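Local coordinates for TETR family transcriptional repressor LFRR (Mycobacterium smegmatis, PDB 2WGB), which represses transcription of the lfrRA operon by binding directly to the lfrR-lfrA promoter region as a TetR-family regulator, at residues A62-V67 and A120-G125; A87-V92 and E131-A136; P101-V106 and L155-Y160. All coordinates share one frame; numbering follows the deposited sequence.

Contact 1 of 3, residues A62-V67 and A120-G125; sequences ALARHV and AYFDIG. With SO4 (sulfate ion), chain C.
The Phe122 ring meets helix 56-78 with its edge: the methyl CB of Ala64 lies close to the ring plane, 4.0 Å from CD1, and further round the rim CD2 of Leu63 reaches CZ at 3.8 Å from an oblique direction. One face of the helix thus supplies both partners, the short alanine at the near side of the ring and the longer leucine at its far end. Phe122 gets there because its CG stands anti to the carbonyl carbon (chi1 -67°), which swings the ring from the last turn of helix 116-122 across to Leu63 and Ala64. The Tyr121 ring comes to the same alanine from another direction, with CE2 3.8 Å from Ala64 CB, so that one methyl is shared by two aromatic rings. The guanidinium of Arg65 takes no part in this packing. Its NH2 donates to sulfate O3 at 3.1 Å, O3 lying in the guanidinium plane at its edge; the ion probably comes from the crystallisation liquor. Past the helix end, where Asp123 turns with positive phi, CD1 of Ile124 meets CG1 of Val67 at 4.0 Å, the two side chains crossing at about a right angle. No hydrogen bond joins the two segments, but the Phe122 carbonyl accepts one from NE2 of His68, one residue past 62-67. Helix 56-78 here links the DNA-binding part to the body of the protein: Leu63 and Val67 also pack on Leu27 and Met24 of helix 10-29, while Phe122 turns edge-to-face against Phe105.

Contact 2 of 3, residues A87-V92 and E131-A136; sequences AALRRV and EVLNRA
Val132 points its two methyls at helix 85-97 and meets three residues there: CG2 lies 4.3 Å from Ala88 CB, and CG1 faces both Leu89 CD1 and, at 4.4 Å, Val92 CG2. It therefore sits against a patch made by Ala88, Leu89 and Val92. Leu89 sends its branch obliquely across Leu133, and their methyls CD1 and CD2 come within 4.1 Å of each other. In Leu89 the CG sits anti to the backbone N (chi1 -173°), which carries CD1 toward both Val132 and Leu133 although the side chain leaves the backbone at an angle to the neighbouring helix. Arg135 adds a different kind of touch. Its chain bends at chi2 and chi3 and brings NH1 to 3.7 Å from Ala88 CB, a contact made from an oblique direction. The helical segments run roughly antiparallel, at 148° between their directions, and their axes approach no closer than 10.2 Å, a spacing bridged by branched side chains. Such side-chain packing between antiparallel helices builds the all-helical C-terminal domain of TetR-family repressors. Val92 and Leu133 both also touch Phe152 of helix 147-164, and Leu89 packs on Ile185 of the second subunit. Apart from the Arg135 touch the contact is apolar, with no hydrogen bond across it, and its methyl separations of 4.1 to 4.4 Å speak for moderate packing. At the Arg135 end, NH2 donates to Gly83 O and NH1 to Pro80 O, so the arginine ties helix 127-135 to the turn before helix 85-97 while its NH1 lies against Ala88.

Contact 3 of 3, residues P101-V106 and L155-Y160; sequences PIVLFV and LMQAGY
Tyr160 and Pro101 form the close-packed end of this contact. The proline backbone lies over one face of the phenol ring: its N sits 3.6 Å above the plane, displaced toward the rim, and its CA makes a CH-pi contact 4.0 Å from the ring centroid, 19° off the normal. The rest of the proline ring reaches the hydroxyl end, with CB 3.7 Å from Tyr160 OH. Leu104 meets the tyrosine elsewhere, its side chain nearly perpendicular, with CD1 3.9 Å from CE2. The ring extends this far because Tyr160 holds CG anti to its own backbone nitrogen (chi1 171°), pointing it out from helix 147-164 toward the short 3-10 segment 101-104. Val103 fills the middle, where CG2 touches Tyr160 CB at 3.9 Å.

One polar bond crosses among these apolar groups. Gln157, extended beyond CG, donates from NE2 to Val103 O at 3.0 Å; the acceptor lies near the amide plane, while the nitrogen is tilted 25° from the plane of the carbonyl. The same NE2 also donates to Glu109 O, and OE1 accepts from NE2 of Gln157 of the second subunit, which supports the modelled orientation of this buried amide.

Packing slackens toward Met156, whose side chain comes no nearer than 4.6 Å to 101-106 and packs instead on Val93 and Gln96 of helix 85-97. Solvent reaches the other end in part, since Pro101 and Tyr160 are both only partly buried. A helix that packs on the loop 101-106 and also meets its twin across the dimer is part of the all-helical regulatory core of TetR-family repressors.

Contacts 1 and 3 adjoin, their centres about 15 Å apart: Ile124 CD1 lies 3.8 Å from Phe105 CB, and Val67 CG1 lies 4.0 Å from Ile102 CD1. The 101-106 segment thus joins helix 56-78, leading from the DNA-binding part, to helix 147-164 at the dimer. Contact 2 stands apart from both, with nearest atoms about 10 Å from contact 1 and about 5 Å from contact 3, yet it shares the second subunit with contact 3. Along the chain the segments of every pair alternate, interlacing the three contacts. The sulfate belongs to contact 1 alone, where Arg65 holds it.

Contact 1 of 3, residues A62-V67 and A120-G125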
loop_
_atom_site.group_PDB
_atom_site.type_symbol
_atom_site.label_atom_id
_atom_site.label_comp_id
_atom_site.label_asym_id
_atom_site.label_seq_id
_atom_site.Cartn_x
_atom_site.Cartn_y
_atom_site.Cartn_z
ATOM N N ALA A 62 -2.892 19.361 -13.170
ATOM C CA ALA A 62 -1.462 19.366 -13.485
ATOM C C ALA A 62 -0.713 18.184 -12.854
ATOM O O ALA A 62 0.205 17.608 -13.460
ATOM C CB ALA A 62 -0.828 20.701 -13.059
ATOM N N LEU A 63 -1.085 17.822 -11.631
ATOM C CA LEU A 63 -0.463 16.678 -10.980
ATOM C C LEU A 63 -0.714 15.378 -11.773
ATOM O O LEU A 63 0.189 14.568 -11.958
ATOM C CB LEU A 63 -0.990 16.524 -9.551
ATOM C CG LEU A 63 -0.468 15.325 -8.754
ATOM C CD1 LEU A 63 1.073 15.317 -8.694
ATOM C CD2 LEU A 63 -1.064 15.347 -7.339
ATOM N N ALA A 64 -1.949 15.168 -12.217
ATOM C CA ALA A 64 -2.269 13.952 -12.964
ATOM C C ALA A 64 -1.425 13.855 -14.236
ATOM O O ALA A 64 -0.920 12.794 -14.583
ATOM C CB ALA A 64 -3.784 13.898 -13.300
ATOM N N ARG A 65 -1.295 14.959 -14.960
ATOM C CA ARG A 65 -0.462 14.954 -16.162
ATOM C C ARG A 65 1.009 14.635 -15.829
ATOM O O ARG A 65 1.680 13.900 -16.552
ATOM C CB ARG A 65 -0.564 16.293 -16.897
ATOM C CG ARG A 65 0.536 16.528 -17.931
ATOM C CD ARG A 65 0.277 17.798 -18.753
ATOM N NE ARG A 65 -1.036 17.743 -19.385
ATOM C CZ ARG A 65 -1.256 17.285 -20.615
ATOM N NH1 ARG A 65 -2.490 17.255 -21.099
ATOM N NH2 ARG A 65 -0.244 16.863 -21.361
ATOM N N HIS A 66 1.503 15.189 -14.728
ATOM C CA HIS A 66 2.889 14.978 -14.311
ATOM C C HIS A 66 3.123 13.515 -13.926
ATOM O O HIS A 66 4.131 12.922 -14.297
ATOM C CB HIS A 66 3.209 15.922 -13.142
ATOM C CG HIS A 66 4.566 15.724 -12.536
ATOM N ND1 HIS A 66 5.736 15.901 -13.243
ATOM C CD2 HIS A 66 4.936 15.417 -11.267
ATOM C CE1 HIS A 66 6.767 15.684 -12.444
ATOM N NE2 HIS A 66 6.308 15.388 -11.240
ATOM N N VAL A 67 2.179 12.937 -13.186
ATOM C CA VAL A 67 2.241 11.526 -12.810
ATOM C C VAL A 67 2.258 10.640 -14.065
ATOM O O VAL A 67 3.062 9.710 -14.163
ATOM C CB VAL A 67 1.043 11.143 -11.899
ATOM C CG1 VAL A 67 0.851 9.624 -11.830
ATOM C CG2 VAL A 67 1.213 11.758 -10.489
ATOM N N ALA A 120 -8.820 6.386 -8.772
ATOM C CA ALA A 120 -9.641 6.389 -9.984
ATOM C C ALA A 120 -9.358 7.624 -10.855
ATOM O O ALA A 120 -9.346 7.543 -12.085
ATOM C CB ALA A 120 -11.142 6.305 -9.621
ATOM N N TYR A 121 -9.136 8.765 -10.212
ATOM C CA TYR A 121 -8.851 10.007 -10.928
ATOM C C TYR A 121 -7.509 9.941 -11.687
ATOM O O TYR A 121 -7.432 10.270 -12.869
ATOM C CB TYR A 121 -8.864 11.205 -9.954
ATOM C CG TYR A 121 -8.497 12.514 -10.628
ATOM C CD1 TYR A 121 -9.396 13.164 -11.460
ATOM C CD2 TYR A 121 -7.240 13.079 -10.457
ATOM C CE1 TYR A 121 -9.062 14.352 -12.089
ATOM C CE2 TYR A 121 -6.897 14.262 -11.077
ATOM C CZ TYR A 121 -7.808 14.895 -11.886
ATOM O OH TYR A 121 -7.460 16.077 -12.500
ATOM N N PHE A 122 -6.454 9.526 -10.997
ATOM C CA PHE A 122 -5.161 9.331 -11.644
ATOM C C PHE A 122 -5.191 8.250 -12.730
ATOM O O PHE A 122 -4.515 8.395 -13.749
ATOM C CB PHE A 122 -4.081 8.998 -10.616
ATOM C CG PHE A 122 -3.756 10.144 -9.682
ATOM C CD1 PHE A 122 -3.605 11.437 -10.173
ATOM C CD2 PHE A 122 -3.604 9.924 -8.332
ATOM C CE1 PHE A 122 -3.314 12.498 -9.318
ATOM C CE2 PHE A 122 -3.320 10.980 -7.465
ATOM C CZ PHE A 122 -3.172 12.264 -7.962
ATOM N N ASP A 123 -5.937 7.171 -12.487
ATOM C CA ASP A 123 -6.123 6.092 -13.480
ATOM C C ASP A 123 -4.774 5.590 -14.023
ATOM O O ASP A 123 -4.420 5.807 -15.185
ATOM C CB ASP A 123 -7.043 6.566 -14.611
ATOM C CG ASP A 123 -7.585 5.420 -15.457
ATOM O OD1 ASP A 123 -7.214 4.254 -15.209
ATOM O OD2 ASP A 123 -8.386 5.702 -16.381
ATOM N N ILE A 124 -4.044 4.896 -13.155
ATOM C CA ILE A 124 -2.705 4.405 -13.453
ATOM C C ILE A 124 -2.764 2.898 -13.732
ATOM O O ILE A 124 -2.972 2.102 -12.808
ATOM C CB ILE A 124 -1.776 4.665 -12.237
ATOM C CG1 ILE A 124 -1.727 6.160 -11.901
ATOM C CG2 ILE A 124 -0.363 4.146 -12.498
ATOM C CD1 ILE A 124 -1.204 6.442 -10.470
ATOM N N GLY A 125 -2.590 2.509 -14.994
ATOM C CA GLY A 125 -2.659 1.103 -15.373
ATOM C C GLY A 125 -1.319 0.391 -15.290
ATOM O O GLY A 125 -0.344 0.966 -14.804
HETATM S S SO4 C . -1.064 14.626 -24.151
HETATM O O1 SO4 C . -2.161 13.755 -23.748
HETATM O O2 SO4 C . -0.668 14.300 -25.520
HETATM O O3 SO4 C . -1.517 16.011 -24.067
HETATM O O4 SO4 C . 0.075 14.427 -23.256
#

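Contact 2 of 3, residues A87-V92 and E131-A136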
loop_
_atom_site.group_PDB
_atom_site.type_symbol
_atom_site.label_atom_id
_atom_site.label_comp_id
_atom_site.label_asym_id
_atom_site.label_seq_id
_atom_site.Cartn_x
_atom_site.Cartn_y
_atom_site.Cartn_z
ATOM N N ALA A 87 16.561 -9.755 -15.977
ATOM C CA ALA A 87 17.102 -8.405 -16.057
ATOM C C ALA A 87 15.992 -7.391 -16.296
ATOM O O ALA A 87 16.001 -6.298 -15.723
ATOM C CB ALA A 87 18.164 -8.321 -17.166
ATOM N N ALA A 88 15.032 -7.753 -17.145
ATOM C CA ALA A 88 13.900 -6.874 -17.437
ATOM C C ALA A 88 13.056 -6.590 -16.178
ATOM O O ALA A 88 12.665 -5.451 -15.906
ATOM C CB ALA A 88 13.046 -7.476 -18.549
ATOM N N LEU A 89 12.788 -7.628 -15.399
ATOM C CA LEU A 89 12.049 -7.445 -14.152
ATOM C C LEU A 89 12.781 -6.503 -13.188
ATOM O O LEU A 89 12.158 -5.666 -12.535
ATOM C CB LEU A 89 11.793 -8.797 -13.486
ATOM C CG LEU A 89 10.886 -8.764 -12.257
ATOM C CD1 LEU A 89 9.518 -8.151 -12.591
ATOM C CD2 LEU A 89 10.725 -10.173 -11.744
ATOM N N ARG A 90 14.100 -6.644 -13.083
ATOM C CA ARG A 90 14.875 -5.770 -12.212
ATOM C C ARG A 90 14.784 -4.308 -12.642
ATOM O O ARG A 90 14.644 -3.419 -11.811
ATOM C CB ARG A 90 16.345 -6.199 -12.136
ATOM C CG ARG A 90 17.183 -5.211 -11.334
ATOM C CD ARG A 90 18.638 -5.633 -11.169
ATOM N NE ARG A 90 19.278 -4.837 -10.124
ATOM C CZ ARG A 90 19.460 -5.255 -8.877
ATOM N NH1 ARG A 90 19.067 -6.469 -8.524
ATOM N NH2 ARG A 90 20.040 -4.463 -7.985
ATOM N N ARG A 91 14.878 -4.056 -13.945
ATOM C CA ARG A 91 14.700 -2.701 -14.466
ATOM C C ARG A 91 13.311 -2.151 -14.120
ATOM O O ARG A 91 13.170 -0.987 -13.766
ATOM C CB ARG A 91 14.909 -2.650 -15.992
ATOM C CG ARG A 91 16.329 -2.958 -16.454
ATOM C CD ARG A 91 16.570 -2.494 -17.894
ATOM N NE ARG A 91 15.634 -3.114 -18.821
ATOM C CZ ARG A 91 15.829 -4.279 -19.427
ATOM N NH1 ARG A 91 16.940 -4.967 -19.223
ATOM N NH2 ARG A 91 14.909 -4.752 -20.242
ATOM N N VAL A 92 12.289 -2.991 -14.238
ATOM C CA VAL A 92 10.934 -2.603 -13.848
ATOM C C VAL A 92 10.839 -2.222 -12.358
ATOM O O VAL A 92 10.357 -1.135 -12.003
ATOM C CB VAL A 92 9.924 -3.714 -14.202
ATOM C CG1 VAL A 92 8.598 -3.514 -13.449
ATOM C CG2 VAL A 92 9.696 -3.740 -15.705
ATOM N N GLU A 131 2.609 -8.014 -18.360
ATOM C CA GLU A 131 3.173 -8.863 -19.406
ATOM C C GLU A 131 4.571 -9.391 -19.058
ATOM O O GLU A 131 4.890 -10.535 -19.365
ATOM C CB GLU A 131 3.168 -8.154 -20.757
ATOM C CG GLU A 131 1.758 -7.949 -21.340
ATOM C CD GLU A 131 0.944 -9.242 -21.420
ATOM O OE1 GLU A 131 1.504 -10.291 -21.823
ATOM O OE2 GLU A 131 -0.264 -9.210 -21.083
ATOM N N VAL A 132 5.388 -8.577 -18.400
ATOM C CA VAL A 132 6.687 -9.074 -17.941
ATOM C C VAL A 132 6.521 -10.149 -16.869
ATOM O O VAL A 132 7.239 -11.150 -16.875
ATOM C CB VAL A 132 7.658 -7.944 -17.475
ATOM C CG1 VAL A 132 7.197 -7.315 -16.173
ATOM C CG2 VAL A 132 9.075 -8.496 -17.316
ATOM N N LEU A 133 5.558 -9.967 -15.965
ATOM C CA LEU A 133 5.271 -10.988 -14.945
ATOM C C LEU A 133 4.822 -12.303 -15.570
ATOM O O LEU A 133 5.195 -13.391 -15.109
ATOM C CB LEU A 133 4.199 -10.504 -13.959
ATOM C CG LEU A 133 4.590 -9.319 -13.078
ATOM C CD1 LEU A 133 3.351 -8.766 -12.361
ATOM C CD2 LEU A 133 5.701 -9.693 -12.079
ATOM N N ASN A 134 4.007 -12.201 -16.615
ATOM C CA ASN A 134 3.534 -13.368 -17.347
ATOM C C ASN A 134 4.709 -14.088 -18.002
ATOM O O ASN A 134 4.781 -15.319 -18.012
ATOM C CB ASN A 134 2.539 -12.954 -18.436
ATOM C CG ASN A 134 1.180 -12.568 -17.891
ATOM O OD1 ASN A 134 0.870 -12.791 -16.718
ATOM N ND2 ASN A 134 0.346 -11.992 -18.758
ATOM N N ARG A 135 5.631 -13.308 -18.552
ATOM C CA ARG A 135 6.811 -13.854 -19.214
ATOM C C ARG A 135 7.627 -14.689 -18.215
ATOM O O ARG A 135 8.325 -15.623 -18.595
ATOM C CB ARG A 135 7.643 -12.696 -19.792
ATOM C CG ARG A 135 8.709 -13.085 -20.803
ATOM C CD ARG A 135 8.875 -12.015 -21.893
ATOM N NE ARG A 135 9.601 -10.818 -21.460
ATOM C CZ ARG A 135 10.928 -10.686 -21.526
ATOM N NH1 ARG A 135 11.513 -9.562 -21.125
ATOM N NH2 ARG A 135 11.671 -11.680 -21.989
ATOM N N ALA A 136 7.516 -14.354 -16.931
ATOM C CA ALA A 136 8.288 -15.016 -15.876
ATOM C C ALA A 136 7.477 -16.004 -15.029
ATOM O O ALA A 136 7.941 -16.454 -13.981
ATOM C CB ALA A 136 8.930 -13.966 -14.973
#

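Contact 3 of 3, residues P101-V106 and L155-Y160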
loop_
_atom_site.group_PDB
_atom_site.type_symbol
_atom_site.label_atom_id
_atom_site.label_comp_id
_atom_site.label_asym_id
_atom_site.label_seq_id
_atom_site.Cartn_x
_atom_site.Cartn_y
_atom_site.Cartn_z
ATOM N N PRO A 101 5.804 7.769 -4.322
ATOM C CA PRO A 101 4.438 7.523 -3.836
ATOM C C PRO A 101 3.438 7.199 -4.946
ATOM O O PRO A 101 2.322 6.771 -4.650
ATOM C CB PRO A 101 4.070 8.848 -3.153
ATOM C CG PRO A 101 4.926 9.882 -3.891
ATOM C CD PRO A 101 6.232 9.162 -4.098
ATOM N N ILE A 102 3.818 7.411 -6.201
ATOM C CA ILE A 102 2.951 7.038 -7.322
ATOM C C ILE A 102 2.512 5.566 -7.231
ATOM O O ILE A 102 1.376 5.231 -7.580
ATOM C CB ILE A 102 3.638 7.339 -8.677
ATOM C CG1 ILE A 102 3.700 8.858 -8.897
ATOM C CG2 ILE A 102 2.917 6.639 -9.835
ATOM C CD1 ILE A 102 4.480 9.290 -10.156
ATOM N N VAL A 103 3.386 4.694 -6.721
ATOM C CA VAL A 103 3.041 3.261 -6.681
ATOM C C VAL A 103 1.869 2.957 -5.739
ATOM O O VAL A 103 1.226 1.912 -5.860
ATOM C CB VAL A 103 4.232 2.340 -6.286
ATOM C CG1 VAL A 103 5.378 2.463 -7.278
ATOM C CG2 VAL A 103 4.688 2.606 -4.844
ATOM N N LEU A 104 1.600 3.867 -4.808
ATOM C CA LEU A 104 0.482 3.702 -3.875
ATOM C C LEU A 104 -0.871 3.818 -4.572
ATOM O O LEU A 104 -1.873 3.309 -4.067
ATOM C CB LEU A 104 0.565 4.754 -2.771
ATOM C CG LEU A 104 1.849 4.772 -1.935
ATOM C CD1 LEU A 104 1.857 5.976 -1.019
ATOM C CD2 LEU A 104 1.961 3.495 -1.117
ATOM N N PHE A 105 -0.896 4.480 -5.730
ATOM C CA PHE A 105 -2.160 4.789 -6.410
ATOM C C PHE A 105 -2.512 3.922 -7.616
ATOM O O PHE A 105 -3.504 4.191 -8.301
ATOM C CB PHE A 105 -2.209 6.278 -6.790
ATOM C CG PHE A 105 -2.260 7.188 -5.590
ATOM C CD1 PHE A 105 -3.475 7.607 -5.070
ATOM C CD2 PHE A 105 -1.088 7.597 -4.963
ATOM C CE1 PHE A 105 -3.523 8.429 -3.943
ATOM C CE2 PHE A 105 -1.132 8.418 -3.845
ATOM C CZ PHE A 105 -2.352 8.832 -3.336
ATOM N N VAL A 106 -1.729 2.878 -7.871
ATOM C CA VAL A 106 -1.991 1.992 -9.023
ATOM C C VAL A 106 -3.448 1.484 -8.991
ATOM O O VAL A 106 -3.938 1.030 -7.956
ATOM C CB VAL A 106 -0.956 0.836 -9.079
ATOM C CG1 VAL A 106 -1.321 -0.196 -10.132
ATOM C CG2 VAL A 106 0.439 1.414 -9.346
ATOM N N LEU A 155 4.250 -5.590 -3.041
ATOM C CA LEU A 155 5.684 -5.589 -2.727
ATOM C C LEU A 155 6.374 -4.271 -3.113
ATOM O O LEU A 155 7.276 -3.810 -2.411
ATOM C CB LEU A 155 6.394 -6.771 -3.405
ATOM C CG LEU A 155 6.129 -8.151 -2.796
ATOM C CD1 LEU A 155 6.786 -9.244 -3.664
ATOM C CD2 LEU A 155 6.635 -8.210 -1.319
ATOM N N MET A 156 5.956 -3.665 -4.220
ATOM C CA MET A 156 6.502 -2.347 -4.595
ATOM C C MET A 156 6.133 -1.293 -3.546
ATOM O O MET A 156 6.948 -0.417 -3.213
ATOM C CB MET A 156 5.976 -1.893 -5.963
ATOM C CG MET A 156 6.502 -2.670 -7.167
ATOM S SD MET A 156 8.305 -2.824 -7.242
ATOM C CE MET A 156 8.809 -1.137 -6.913
ATOM N N GLN A 157 4.897 -1.366 -3.050
ATOM C CA GLN A 157 4.428 -0.438 -2.009
ATOM C C GLN A 157 5.178 -0.661 -0.694
ATOM O O GLN A 157 5.568 0.302 -0.024
ATOM C CB GLN A 157 2.900 -0.539 -1.824
ATOM C CG GLN A 157 2.135 -0.104 -3.108
ATOM C CD GLN A 157 0.697 -0.616 -3.172
ATOM O OE1 GLN A 157 0.218 -1.273 -2.258
ATOM N NE2 GLN A 157 0.005 -0.299 -4.266
ATOM N N ALA A 158 5.401 -1.925 -0.332
ATOM C CA ALA A 158 6.238 -2.241 0.829
ATOM C C ALA A 158 7.635 -1.663 0.650
ATOM O O ALA A 158 8.227 -1.148 1.600
ATOM C CB ALA A 158 6.318 -3.755 1.045
ATOM N N GLY A 159 8.174 -1.756 -0.568
ATOM C CA GLY A 159 9.507 -1.234 -0.831
ATOM C C GLY A 159 9.591 0.284 -0.718
ATOM O O GLY A 159 10.561 0.833 -0.183
ATOM N N TYR A 160 8.587 0.963 -1.262
ATOM C CA TYR A 160 8.450 2.405 -1.087
ATOM C C TYR A 160 8.408 2.792 0.403
ATOM O O TYR A 160 9.137 3.689 0.844
ATOM C CB TYR A 160 7.211 2.949 -1.825
ATOM C CG TYR A 160 6.965 4.389 -1.453
ATOM C CD1 TYR A 160 7.884 5.374 -1.794
ATOM C CD2 TYR A 160 5.862 4.754 -0.694
ATOM C CE1 TYR A 160 7.690 6.701 -1.419
ATOM C CE2 TYR A 160 5.662 6.077 -0.315
ATOM C CZ TYR A 160 6.573 7.039 -0.682
ATOM O OH TYR A 160 6.376 8.343 -0.291
#